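Local coordinates for protein D-alanyl-D-alanine carboxypeptidase DacB2 (Mycobacterium tuberculosis H37Rv, PDB 4RYE) that shows serine-type D,D-carboxypeptidase activity in vitro and probably trims the terminal D-Ala-D-Ala of peptidoglycan stem peptides, at residues V25-D29 and S30-L34; N125-A128 and A129-A133; G151-A155 and H156-V160; A164-N168 and P169-Q173; W247-A250 and A251-D255. All coordinates share one frame; numbering follows the deposited sequence.

Contact 1. Residues V25-D29 and S30-L34; sequences VADLD and SGQVL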
loop_
_atom_site.group_PDB
_atom_site.type_symbol
_atom_site.label_atom_id
_atom_site.label_comp_id
_atom_site.label_asym_id
_atom_site.label_seq_id
_atom_site.Cartn_x
_atom_site.Cartn_y
_atom_site.Cartn_z
ATOM N N VAL A 25 -7.534 12.690 -1.153
ATOM C CA VAL A 25 -7.558 12.508 -2.603
ATOM C C VAL A 25 -6.579 13.518 -3.166
ATOM O O VAL A 25 -6.697 14.720 -2.909
ATOM C CB VAL A 25 -8.948 12.793 -3.217
ATOM C CG1 VAL A 25 -8.916 12.556 -4.731
ATOM C CG2 VAL A 25 -10.010 11.907 -2.577
ATOM N N ALA A 26 -5.580 13.036 -3.893
ATOM C CA ALA A 26 -4.534 13.916 -4.397
ATOM C C ALA A 26 -4.238 13.584 -5.854
ATOM O O ALA A 26 -4.633 12.518 -6.354
ATOM C CB ALA A 26 -3.266 13.823 -3.527
ATOM N N ASP A 27 -3.563 14.507 -6.533
ATOM C CA ASP A 27 -3.190 14.326 -7.928
ATOM C C ASP A 27 -1.786 13.731 -7.923
ATOM O O ASP A 27 -0.861 14.304 -7.349
ATOM C CB ASP A 27 -3.219 15.678 -8.646
ATOM C CG ASP A 27 -2.889 15.580 -10.140
ATOM O OD1 ASP A 27 -1.852 14.990 -10.513
ATOM O OD2 ASP A 27 -3.665 16.133 -10.948
ATOM N N LEU A 28 -1.643 12.573 -8.555
ATOM C CA LEU A 28 -0.395 11.815 -8.574
ATOM C C LEU A 28 0.763 12.600 -9.204
ATOM O O LEU A 28 1.926 12.444 -8.814
ATOM C CB LEU A 28 -0.631 10.509 -9.347
ATOM C CG LEU A 28 0.402 9.389 -9.301
ATOM C CD1 LEU A 28 0.550 8.823 -7.887
ATOM C CD2 LEU A 28 0.007 8.304 -10.283
ATOM N N ASP A 29 0.442 13.453 -10.173
ATOM C CA ASP A 29 1.470 14.157 -10.934
ATOM C C ASP A 29 1.818 15.544 -10.378
ATOM O O ASP A 29 2.990 15.883 -10.237
ATOM C CB ASP A 29 1.069 14.233 -12.415
ATOM C CG ASP A 29 0.980 12.856 -13.054
ATOM O OD1 ASP A 29 2.035 12.203 -13.187
ATOM O OD2 ASP A 29 -0.138 12.419 -13.409
ATOM N N SER A 30 0.804 16.341 -10.057
ATOM C CA SER A 30 1.032 17.711 -9.604
ATOM C C SER A 30 1.216 17.821 -8.087
ATOM O O SER A 30 1.807 18.784 -7.602
ATOM C CB SER A 30 -0.123 18.604 -10.033
ATOM O OG SER A 30 -1.266 18.335 -9.241
ATOM N N GLY A 31 0.720 16.834 -7.343
ATOM C CA GLY A 31 0.772 16.866 -5.889
ATOM C C GLY A 31 -0.297 17.735 -5.234
ATOM O O GLY A 31 -0.300 17.893 -4.005
ATOM N N GLN A 32 -1.196 18.310 -6.040
ATOM C CA GLN A 32 -2.358 19.033 -5.508
ATOM C C GLN A 32 -3.207 18.096 -4.658
ATOM O O GLN A 32 -3.423 16.949 -5.030
ATOM C CB GLN A 32 -3.264 19.540 -6.631
ATOM C CG GLN A 32 -2.692 20.587 -7.561
ATOM C CD GLN A 32 -3.530 20.705 -8.833
ATOM O OE1 GLN A 32 -3.308 19.975 -9.806
ATOM N NE2 GLN A 32 -4.522 21.599 -8.817
ATOM N N VAL A 33 -3.689 18.583 -3.523
ATOM C CA VAL A 33 -4.657 17.826 -2.727
ATOM C C VAL A 33 -6.065 18.304 -3.083
ATOM O O VAL A 33 -6.368 19.495 -2.981
ATOM C CB VAL A 33 -4.384 17.972 -1.209
ATOM C CG1 VAL A 33 -5.452 17.254 -0.397
ATOM C CG2 VAL A 33 -3.007 17.406 -0.874
ATOM N N LEU A 34 -6.918 17.381 -3.523
ATOM C CA LEU A 34 -8.269 17.740 -3.959
ATOM C C LEU A 34 -9.252 17.776 -2.797
ATOM O O LEU A 34 -10.165 18.613 -2.757
ATOM C CB LEU A 34 -8.768 16.766 -5.033
ATOM C CG LEU A 34 -8.159 16.789 -6.437
ATOM C CD1 LEU A 34 -6.710 16.377 -6.450
ATOM C CD2 LEU A 34 -8.943 15.871 -7.344
#

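Contact 2. Residues N125-A128 and A129-A133; sequences NAKA and ATLGA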
loop_
_atom_site.group_PDB
_atom_site.type_symbol
_atom_site.label_atom_id
_atom_site.label_comp_id
_atom_site.label_asym_id
_atom_site.label_seq_id
_atom_site.Cartn_x
_atom_site.Cartn_y
_atom_site.Cartn_z
ATOM N N ASN A 125 12.065 3.413 7.782
ATOM C CA ASN A 125 11.894 4.702 8.434
ATOM C C ASN A 125 12.801 5.762 7.822
ATOM O O ASN A 125 12.386 6.904 7.639
ATOM C CB ASN A 125 12.111 4.559 9.945
ATOM C CG ASN A 125 10.925 3.899 10.622
ATOM O OD1 ASN A 125 9.780 4.129 10.228
ATOM N ND2 ASN A 125 11.187 3.063 11.618
ATOM N N ALA A 126 14.025 5.380 7.465
ATOM C CA ALA A 126 14.909 6.323 6.776
ATOM C C ALA A 126 14.333 6.742 5.419
ATOM O O ALA A 126 14.428 7.907 5.024
ATOM C CB ALA A 126 16.296 5.744 6.609
ATOM N N LYS A 127 13.745 5.789 4.708
ATOM C CA LYS A 127 13.147 6.072 3.401
ATOM C C LYS A 127 11.959 7.035 3.528
ATOM O O LYS A 127 11.838 7.998 2.758
ATOM C CB LYS A 127 12.722 4.754 2.739
ATOM C CG LYS A 127 12.003 4.899 1.399
ATOM C CD LYS A 127 12.752 5.823 0.449
ATOM C CE LYS A 127 13.160 5.121 -0.811
ATOM N NZ LYS A 127 14.558 4.618 -0.696
ATOM N N ALA A 128 11.087 6.785 4.501
ATOM C CA ALA A 128 9.966 7.693 4.754
ATOM C C ALA A 128 10.468 9.115 4.979
ATOM O O ALA A 128 9.916 10.074 4.430
ATOM C CB ALA A 128 9.132 7.219 5.942
ATOM N N ALA A 129 11.527 9.263 5.771
ATOM C CA ALA A 129 12.093 10.596 6.000
ATOM C C ALA A 129 12.591 11.272 4.717
ATOM O O ALA A 129 12.405 12.483 4.547
ATOM C CB ALA A 129 13.212 10.543 7.042
ATOM N N THR A 130 13.237 10.520 3.824
ATOM C CA THR A 130 13.728 11.131 2.581
ATOM C C THR A 130 12.567 11.622 1.723
ATOM O O THR A 130 12.736 12.533 0.919
ATOM C CB THR A 130 14.607 10.200 1.734
ATOM O OG1 THR A 130 13.827 9.098 1.259
ATOM C CG2 THR A 130 15.783 9.679 2.535
ATOM N N LEU A 131 11.393 11.026 1.909
ATOM C CA LEU A 131 10.203 11.399 1.143
ATOM C C LEU A 131 9.396 12.521 1.783
ATOM O O LEU A 131 8.416 13.002 1.201
ATOM C CB LEU A 131 9.301 10.185 0.962
ATOM C CG LEU A 131 9.895 9.043 0.146
ATOM C CD1 LEU A 131 8.917 7.882 0.082
ATOM C CD2 LEU A 131 10.229 9.535 -1.262
ATOM N N GLY A 132 9.794 12.934 2.981
ATOM C CA GLY A 132 9.054 13.963 3.690
ATOM C C GLY A 132 7.827 13.399 4.382
ATOM O O GLY A 132 6.972 14.141 4.850
ATOM N N ALA A 133 7.742 12.076 4.462
ATOM C CA ALA A 133 6.656 11.438 5.197
ATOM C C ALA A 133 7.027 11.344 6.679
ATOM O O ALA A 133 7.387 10.278 7.180
ATOM C CB ALA A 133 6.367 10.052 4.615
#

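Contact 3. Residues G151-A155 and H156-V160; sequences GASTA and HDLVV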
loop_
_atom_site.group_PDB
_atom_site.type_symbol
_atom_site.label_atom_id
_atom_site.label_comp_id
_atom_site.label_asym_id
_atom_site.label_seq_id
_atom_site.Cartn_x
_atom_site.Cartn_y
_atom_site.Cartn_z
ATOM N N GLY A 151 2.810 0.881 14.969
ATOM C CA GLY A 151 3.344 1.769 13.949
ATOM C C GLY A 151 2.329 2.846 13.617
ATOM O O GLY A 151 1.230 2.889 14.197
ATOM N N ALA A 152 2.681 3.711 12.671
ATOM C CA ALA A 152 1.850 4.862 12.373
ATOM C C ALA A 152 2.082 5.354 10.967
ATOM O O ALA A 152 3.198 5.299 10.455
ATOM C CB ALA A 152 2.140 5.990 13.356
ATOM N N SER A 153 1.014 5.848 10.350
ATOM C CA SER A 153 1.145 6.688 9.160
ATOM C C SER A 153 -0.076 7.596 9.090
ATOM O O SER A 153 -0.923 7.574 9.985
ATOM C CB SER A 153 1.289 5.842 7.885
ATOM O OG SER A 153 1.717 6.667 6.796
ATOM N N THR A 154 -0.169 8.399 8.038
ATOM C CA THR A 154 -1.323 9.273 7.856
ATOM C C THR A 154 -1.767 9.090 6.422
ATOM O O THR A 154 -0.991 8.590 5.596
ATOM C CB THR A 154 -0.980 10.756 8.106
ATOM O OG1 THR A 154 -0.004 11.195 7.148
ATOM C CG2 THR A 154 -0.430 10.959 9.534
ATOM N N ALA A 155 -3.005 9.468 6.120
ATOM C CA ALA A 155 -3.493 9.403 4.744
ATOM C C ALA A 155 -2.565 10.198 3.823
ATOM O O ALA A 155 -2.203 9.745 2.735
ATOM C CB ALA A 155 -4.931 9.927 4.659
ATOM N N HIS A 156 -2.163 11.378 4.281
ATOM C CA HIS A 156 -1.197 12.201 3.558
ATOM C C HIS A 156 0.119 11.463 3.309
ATOM O O HIS A 156 0.582 11.379 2.164
ATOM C CB HIS A 156 -0.946 13.513 4.315
ATOM C CG HIS A 156 0.216 14.295 3.794
ATOM N ND1 HIS A 156 1.524 14.019 4.150
ATOM C CD2 HIS A 156 0.275 15.347 2.941
ATOM C CE1 HIS A 156 2.332 14.869 3.542
ATOM N NE2 HIS A 156 1.601 15.686 2.806
ATOM N N ASP A 157 0.739 10.930 4.360
ATOM C CA ASP A 157 1.993 10.201 4.154
ATOM C C ASP A 157 1.837 8.972 3.258
ATOM O O ASP A 157 2.738 8.653 2.481
ATOM C CB ASP A 157 2.623 9.771 5.484
ATOM C CG ASP A 157 3.275 10.919 6.221
ATOM O OD1 ASP A 157 3.043 12.084 5.832
ATOM O OD2 ASP A 157 4.012 10.657 7.206
ATOM N N LEU A 158 0.715 8.263 3.377
ATOM C CA LEU A 158 0.509 7.084 2.538
ATOM C C LEU A 158 0.525 7.432 1.041
ATOM O O LEU A 158 1.139 6.719 0.252
ATOM C CB LEU A 158 -0.777 6.322 2.922
ATOM C CG LEU A 158 -0.738 5.562 4.251
ATOM C CD1 LEU A 158 -2.070 4.831 4.491
ATOM C CD2 LEU A 158 0.420 4.573 4.264
ATOM N N VAL A 159 -0.134 8.516 0.646
ATOM C CA VAL A 159 -0.138 8.883 -0.776
ATOM C C VAL A 159 1.217 9.428 -1.210
ATOM O O VAL A 159 1.610 9.274 -2.358
ATOM C CB VAL A 159 -1.302 9.838 -1.187
ATOM C CG1 VAL A 159 -2.650 9.194 -0.888
ATOM C CG2 VAL A 159 -1.201 11.215 -0.520
ATOM N N VAL A 160 1.933 10.058 -0.287
ATOM C CA VAL A 160 3.285 10.513 -0.574
ATOM C C VAL A 160 4.168 9.303 -0.846
ATOM O O VAL A 160 4.970 9.282 -1.794
ATOM C CB VAL A 160 3.839 11.358 0.597
ATOM C CG1 VAL A 160 5.351 11.576 0.452
ATOM C CG2 VAL A 160 3.092 12.707 0.667
#

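Contact 4. Residues A164-N168 and P169-Q173; sequences AAMAN and PVFAQ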
loop_
_atom_site.group_PDB
_atom_site.type_symbol
_atom_site.label_atom_id
_atom_site.label_comp_id
_atom_site.label_asym_id
_atom_site.label_seq_id
_atom_site.Cartn_x
_atom_site.Cartn_y
_atom_site.Cartn_z
ATOM N N ALA A 164 5.736 7.946 -4.670
ATOM C CA ALA A 164 7.136 7.601 -4.912
ATOM C C ALA A 164 7.239 6.202 -5.510
ATOM O O ALA A 164 8.052 5.955 -6.409
ATOM C CB ALA A 164 7.952 7.696 -3.613
ATOM N N ALA A 165 6.425 5.278 -5.005
ATOM C CA ALA A 165 6.451 3.909 -5.495
ATOM C C ALA A 165 5.970 3.823 -6.942
ATOM O O ALA A 165 6.543 3.093 -7.741
ATOM C CB ALA A 165 5.626 2.987 -4.590
HETATM N N MSE A 166 4.926 4.571 -7.281
HETATM C CA MSE A 166 4.377 4.558 -8.637
HETATM C C MSE A 166 5.349 5.098 -9.674
HETATM O O MSE A 166 5.227 4.804 -10.869
HETATM C CB MSE A 166 3.068 5.348 -8.697
HETATM C CG MSE A 166 1.879 4.618 -8.065
HETATM SE SE MSE A 166 1.472 2.895 -8.931
HETATM C CE MSE A 166 1.332 3.515 -10.773
ATOM N N ALA A 167 6.308 5.899 -9.222
ATOM C CA ALA A 167 7.318 6.438 -10.122
ATOM C C ALA A 167 8.295 5.355 -10.570
ATOM O O ALA A 167 8.948 5.483 -11.604
ATOM C CB ALA A 167 8.059 7.582 -9.459
ATOM N N ASN A 168 8.397 4.284 -9.788
ATOM C CA ASN A 168 9.272 3.167 -10.133
ATOM C C ASN A 168 8.561 2.231 -11.116
ATOM O O ASN A 168 7.484 1.693 -10.807
ATOM C CB ASN A 168 9.665 2.405 -8.861
ATOM C CG ASN A 168 10.644 1.289 -9.130
ATOM O OD1 ASN A 168 10.316 0.308 -9.790
ATOM N ND2 ASN A 168 11.855 1.420 -8.599
ATOM N N PRO A 169 9.149 2.037 -12.310
ATOM C CA PRO A 169 8.455 1.267 -13.352
ATOM C C PRO A 169 8.183 -0.189 -12.959
ATOM O O PRO A 169 7.174 -0.745 -13.379
ATOM C CB PRO A 169 9.411 1.346 -14.558
ATOM C CG PRO A 169 10.754 1.762 -13.984
ATOM C CD PRO A 169 10.435 2.595 -12.774
ATOM N N VAL A 170 9.062 -0.804 -12.173
ATOM C CA VAL A 170 8.801 -2.170 -11.735
ATOM C C VAL A 170 7.653 -2.227 -10.735
ATOM O O VAL A 170 6.787 -3.102 -10.821
ATOM C CB VAL A 170 10.071 -2.841 -11.148
ATOM C CG1 VAL A 170 9.722 -4.199 -10.575
ATOM C CG2 VAL A 170 11.135 -2.961 -12.236
ATOM N N PHE A 171 7.629 -1.289 -9.794
ATOM C CA PHE A 171 6.516 -1.249 -8.849
ATOM C C PHE A 171 5.203 -1.066 -9.592
ATOM O O PHE A 171 4.223 -1.777 -9.325
ATOM C CB PHE A 171 6.676 -0.137 -7.804
ATOM C CG PHE A 171 5.555 -0.106 -6.792
ATOM C CD1 PHE A 171 4.394 0.617 -7.037
ATOM C CD2 PHE A 171 5.653 -0.826 -5.607
ATOM C CE1 PHE A 171 3.337 0.629 -6.116
ATOM C CE2 PHE A 171 4.609 -0.819 -4.668
ATOM C CZ PHE A 171 3.445 -0.082 -4.929
ATOM N N ALA A 172 5.171 -0.096 -10.504
ATOM C CA ALA A 172 3.960 0.172 -11.284
ATOM C C ALA A 172 3.504 -1.065 -12.048
ATOM O O ALA A 172 2.300 -1.327 -12.167
ATOM C CB ALA A 172 4.176 1.344 -12.236
ATOM N N GLN A 173 4.455 -1.837 -12.558
ATOM C CA GLN A 173 4.113 -3.069 -13.269
ATOM C C GLN A 173 3.496 -4.100 -12.325
ATOM O O GLN A 173 2.439 -4.667 -12.620
ATOM C CB GLN A 173 5.347 -3.663 -13.953
ATOM C CG GLN A 173 5.054 -4.918 -14.779
ATOM C CD GLN A 173 6.266 -5.413 -15.537
ATOM O OE1 GLN A 173 7.236 -5.878 -14.940
ATOM N NE2 GLN A 173 6.224 -5.301 -16.863
#

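Contact 5. Residues W247-A250 and A251-D255; sequences WDQA and ATLFD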
loop_
_atom_site.group_PDB
_atom_site.type_symbol
_atom_site.label_atom_id
_atom_site.label_comp_id
_atom_site.label_asym_id
_atom_site.label_seq_id
_atom_site.Cartn_x
_atom_site.Cartn_y
_atom_site.Cartn_z
ATOM N N TRP A 247 -14.212 -0.897 -1.178
ATOM C CA TRP A 247 -14.100 -0.818 -2.635
ATOM C C TRP A 247 -15.052 0.240 -3.173
ATOM O O TRP A 247 -14.716 0.958 -4.125
ATOM C CB TRP A 247 -14.388 -2.168 -3.314
ATOM C CG TRP A 247 -13.512 -3.318 -2.862
ATOM C CD1 TRP A 247 -13.936 -4.524 -2.377
ATOM C CD2 TRP A 247 -12.074 -3.367 -2.854
ATOM N NE1 TRP A 247 -12.855 -5.316 -2.066
ATOM C CE2 TRP A 247 -11.701 -4.631 -2.350
ATOM C CE3 TRP A 247 -11.068 -2.467 -3.220
ATOM C CZ2 TRP A 247 -10.365 -5.018 -2.209
ATOM C CZ3 TRP A 247 -9.738 -2.853 -3.077
ATOM C CH2 TRP A 247 -9.403 -4.118 -2.580
ATOM N N ASP A 248 -16.237 0.316 -2.564
ATOM C CA ASP A 248 -17.253 1.303 -2.920
ATOM C C ASP A 248 -16.739 2.723 -2.691
ATOM O O ASP A 248 -16.823 3.576 -3.580
ATOM C CB ASP A 248 -18.548 1.085 -2.111
ATOM C CG ASP A 248 -19.338 -0.134 -2.569
ATOM O OD1 ASP A 248 -19.254 -0.499 -3.760
ATOM O OD2 ASP A 248 -20.059 -0.721 -1.731
ATOM N N GLN A 249 -16.208 2.973 -1.497
ATOM C CA GLN A 249 -15.769 4.315 -1.132
ATOM C C GLN A 249 -14.561 4.748 -1.959
ATOM O O GLN A 249 -14.423 5.921 -2.291
ATOM C CB GLN A 249 -15.478 4.416 0.374
ATOM C CG GLN A 249 -14.751 5.698 0.786
ATOM C CD GLN A 249 -14.762 5.935 2.294
ATOM O OE1 GLN A 249 -14.590 5.008 3.088
ATOM N NE2 GLN A 249 -14.984 7.181 2.692
ATOM N N ALA A 250 -13.688 3.804 -2.294
ATOM C CA ALA A 250 -12.539 4.126 -3.131
ATOM C C ALA A 250 -13.018 4.568 -4.504
ATOM O O ALA A 250 -12.520 5.543 -5.053
ATOM C CB ALA A 250 -11.585 2.932 -3.250
ATOM N N ALA A 251 -13.975 3.839 -5.063
ATOM C CA ALA A 251 -14.495 4.182 -6.378
ATOM C C ALA A 251 -15.233 5.524 -6.296
ATOM O O ALA A 251 -15.165 6.342 -7.210
ATOM C CB ALA A 251 -15.413 3.081 -6.888
ATOM N N THR A 252 -15.941 5.739 -5.193
ATOM C CA THR A 252 -16.643 7.003 -4.971
ATOM C C THR A 252 -15.669 8.191 -4.907
ATOM O O THR A 252 -15.931 9.247 -5.493
ATOM C CB THR A 252 -17.510 6.932 -3.700
ATOM O OG1 THR A 252 -18.658 6.123 -3.969
ATOM C CG2 THR A 252 -17.972 8.317 -3.271
ATOM N N LEU A 253 -14.544 8.016 -4.221
ATOM C CA LEU A 253 -13.540 9.082 -4.118
ATOM C C LEU A 253 -12.850 9.370 -5.444
ATOM O O LEU A 253 -12.667 10.531 -5.806
ATOM C CB LEU A 253 -12.506 8.767 -3.038
ATOM C CG LEU A 253 -13.016 8.962 -1.610
ATOM C CD1 LEU A 253 -11.960 8.525 -0.613
ATOM C CD2 LEU A 253 -13.417 10.428 -1.376
ATOM N N PHE A 254 -12.486 8.317 -6.171
ATOM C CA PHE A 254 -11.900 8.480 -7.500
ATOM C C PHE A 254 -12.873 9.179 -8.446
ATOM O O PHE A 254 -12.496 10.150 -9.122
ATOM C CB PHE A 254 -11.475 7.114 -8.077
ATOM C CG PHE A 254 -10.127 6.618 -7.575
ATOM C CD1 PHE A 254 -9.003 7.444 -7.582
ATOM C CD2 PHE A 254 -9.988 5.314 -7.111
ATOM C CE1 PHE A 254 -7.764 6.973 -7.130
ATOM C CE2 PHE A 254 -8.767 4.841 -6.655
ATOM C CZ PHE A 254 -7.647 5.670 -6.663
ATOM N N ASP A 255 -14.118 8.694 -8.492
ATOM C CA ASP A 255 -15.156 9.304 -9.323
ATOM C C ASP A 255 -15.316 10.789 -8.984
ATOM O O ASP A 255 -15.389 11.641 -9.875
ATOM C CB ASP A 255 -16.522 8.629 -9.108
ATOM C CG ASP A 255 -16.682 7.321 -9.881
ATOM O OD1 ASP A 255 -15.801 6.970 -10.692
ATOM O OD2 ASP A 255 -17.718 6.649 -9.679
#

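Contact 1. Residues V25-D29 and S30-L34
Ala-26 and Val-33 form an antiparallel, non-hydrogen-bonded pair at the end of a beta hairpin, where the axes of 25-27 and 32-34 approach to 4.5 Å at 145° and the turn 28-31 joins them. Two backbone bonds frame that pair: Leu-34 N to Val-25 O (2.7 Å) and Asp-27 N to Gln-32 O (2.9 Å). Asp-27 organises the turn. With CG anti to the backbone N (chi1 -178°), its carboxylate swings over the loop, and OD1 takes two N-H groups. Asp-29 N, at 2.8 Å from Asp-27 OD1, arrives almost in line with the C-O bond and makes an Asx turn; Ser-30 N, 3.0 Å from the same Asp-27 OD1, comes from above the carboxylate plane. Ser-30 OG then plays both roles, accepting from Gln-32 N in an ST turn and donating to Gln-32 OE1 on an in-plane lone pair (2.7 Å). Gly-31, at positive phi, returns its N to Asp-27 O. Leu-34 CD1 lies 3.7 Å from Asp-27 N. Outside the hairpin, Arg-228 of strand 228-237 forms a salt bridge with Asp-27 OD2, and Arg-229 pairs with Asp-29. That strand flanks 22-27, while Val-25 and Leu-34 pack against helix 246-259.

Contact 2. Residues N125-A128 and A129-A133
Ala-129 opens the second segment with a regular helical bond, its N lying 3.1 Å from Asn-125 O, and its CB rests near Ala-126 O. Thr-130 follows with N bonded to Ala-126 O, and its side chain turns back along the helix. At chi1 65° the hydroxyl sits between the backbone N and the carbonyl carbon, which brings Thr-130 OG1 to 2.7 Å from Lys-127 O; the C=O...O angle there is 126°. The methyl of Thr-130 faces the preceding carbonyl instead, CG2 to Ala-126 O being 3.3 Å. Lys-127 crosses this side chain obliquely, its CD 3.5 Å from Thr-130 OG1, before the bent chain carries NZ to a salt bridge with Asp-59. Leu-131 N reaches Lys-127 O at 3.2 Å, so this carbonyl accepts from both an amide and a hydroxyl; Leu-131 N also makes a weak second bond, to Ala-128 O. Gly-132 then leaves helical geometry at positive phi (80°), the turning residue of a Schellman motif that ends helix 117-130. Ala-133 completes the reversal: its N is 3.0 Å from Ala-128 O, a bond of the six-to-one type, and its CB meets Ala-128 CB at 4.2 Å, the apolar contact bridging the two ends of the motif. Helices 50-60 and 155-166 adjoin this end through Leu-131 and Ala-133. The chemistry is that of a helix terminus: Lys-127 O takes a threonine hydroxyl in addition to its amide, while Ala-128 O is met by an amide from beyond the glycine.

Contact 3. Residues G151-A155 and H156-V160
Thr-154 caps the N-terminus of helix 155-166, and its hydroxyl is the first-shell contact: Asp-157 N points at Thr-154 OG1 over 2.9 Å with an N-H...O angle of 168°. The torsion that permits this is chi1 63°, which sets OG1 between the backbone N and the carbonyl carbon, facing into the first turn, where amides have no preceding helical carbonyls to bind. The carbonyl of the same residue starts the regular pattern, Thr-154 O accepting from Leu-158 N at 2.8 Å, and Ala-155 O follows with Val-159 N. Just before the cap, Ser-153 lies against the turn: its OG is 3.5 Å from both Asp-157 CB and Leu-158 CD2, the leucine methyl reaching back to the serine.

A second shell fixes the side chains of the turn. Asp-157 OD2 accepts from Ser-135 N and is hydrogen-bonded to the hydroxyl of Thr-136, which also bonds Ser-153 OG; one threonine thus ties the chain before the cap to the third residue after it. The imidazole of His-156 is clamped between two acidic partners, with NE2 bonded to the terminal carboxylate of Leu-269 and one face touched near its rim by Val-160 CG2. This pairing with carboxylates would probably favour a protonated ring. Leu-158 and Val-159 turn to strand 228-237, and the Leu-158 side chain is about 10 Å from that of Ser-47. On the other side of the imidazole, His-156 ND1 donates to Asp-157 OD1 at 3.0 Å, the oxygen lying 1° out of the ring plane.

Contact 4. Residues A164-N168 and P169-Q173
Phe-171 folds back over Ala-165 across a tight corner between helix 155-166 and helix 169-176, with Asn-168 the N-cap of the second. Followed outward, Phe-171 begins with CB 3.2 Å from Ala-165 O. Its CG stands anti to the backbone N (chi1 -178°), sending the ring back toward the preceding helix. CD1 is close to Ala-165 O and to the Ala-165 carbonyl carbon, and CE1 is near both Ala-165 CB and the selenium of the selenomethionine at Met-166. At the far end CZ is 3.8 Å from Ala-165 CB. The ring as a whole takes that methyl squarely on one face: Ala-165 CB sits over the ring centre, 8° off its normal, a CH-pi contact. Met-166 approaches differently, its SE 4.1 Å from Phe-171 CE1 and 88° off the ring normal, a Met-aromatic contact at the edge. Two further bends carry its CE on to Ala-172 CB, so this residue bridges ring and helix.

Val-51 and Leu-58 of helix 50-60 also touch Phe-171, whose side chain comes to about 8 Å from that of Lys-50, the proton acceptor by similarity, without contact. The corner itself is held by Asn-168. Its backbone O receives Ala-172 N nearly straight, the first regular bond of the new helix, while the amide oxygen supplies the cap. Asn-168 OD1 accepts from Phe-171 N at 3.1 Å, and more weakly from Val-170 N, which lies 2.9 Å from that oxygen.

Contact 5. Residues W247-A250 and A251-D255
Helix 246-259 runs through this contact as uninterrupted alpha-helix, with four consecutive i-to-i+4 bonds linking the two segments. Ala-251 N to Trp-247 O spans 3.1 Å and Thr-252 N to Asp-248 O 2.8 Å. Leu-253 N to Gln-249 O is 2.9 Å, and the last of the series, Phe-254 N to Ala-250 O, is 3.0 Å and the straightest, with an N-H...O angle of 170°. One pair of side chains meets across the segments: Leu-253 CD1 is 4.2 Å from Gln-249 CG, where the leucine lies one turn beyond the aliphatic part of the glutamine. Leu-253 has its CG anti to the carbonyl carbon (chi1 -75°), which leans the branch back over the previous turn, so that CG is 3.4 Å from Gln-249 O. Phe-254 leans the same way, and its CD2 comes to 3.3 Å from Ala-250 O, the carbonyl that its own amide binds.

The amide end of Gln-249 turns outward from the helix, OE1 accepting from Ala-20 N. The glutamine thus packs by its aliphatic part and hydrogen-bonds by its amide end. The helix lies on the main antiparallel sheet: Ala-250 and Phe-254 pack on Ile-232 of strand 228-237, Gln-249 and Leu-253 on Trp-23 of strand 22-27, and Leu-197 of helix 197-200 closes against Ala-250 and Phe-254.

How the contacts relate
Contacts 1 and 5 meet across the main sheet's packing with helix 246-259, Val-25 CG2 lying 3.9 Å from Leu-253 CD2. Contacts 2, 3 and 4 form a second group: Leu-131 CD2 is 3.8 Å from Ala-164 CB, joining contacts 2 and 4, and Ala-133 C approaches Asp-157 OD2 to 3.1 Å, joining contacts 2 and 3. Contacts 3 and 4 both use helix 155-166, contact 3 at its start, centres 18 Å apart. Contacts 2 and 5 lie farthest apart, centres 28 Å. Between side chains, Phe-171 is about 8 Å from Lys-50, Leu-158 about 10 Å from Ser-47 and Trp-247 about 10 Å from Ser-102, assigned to the active site by similarity or inference.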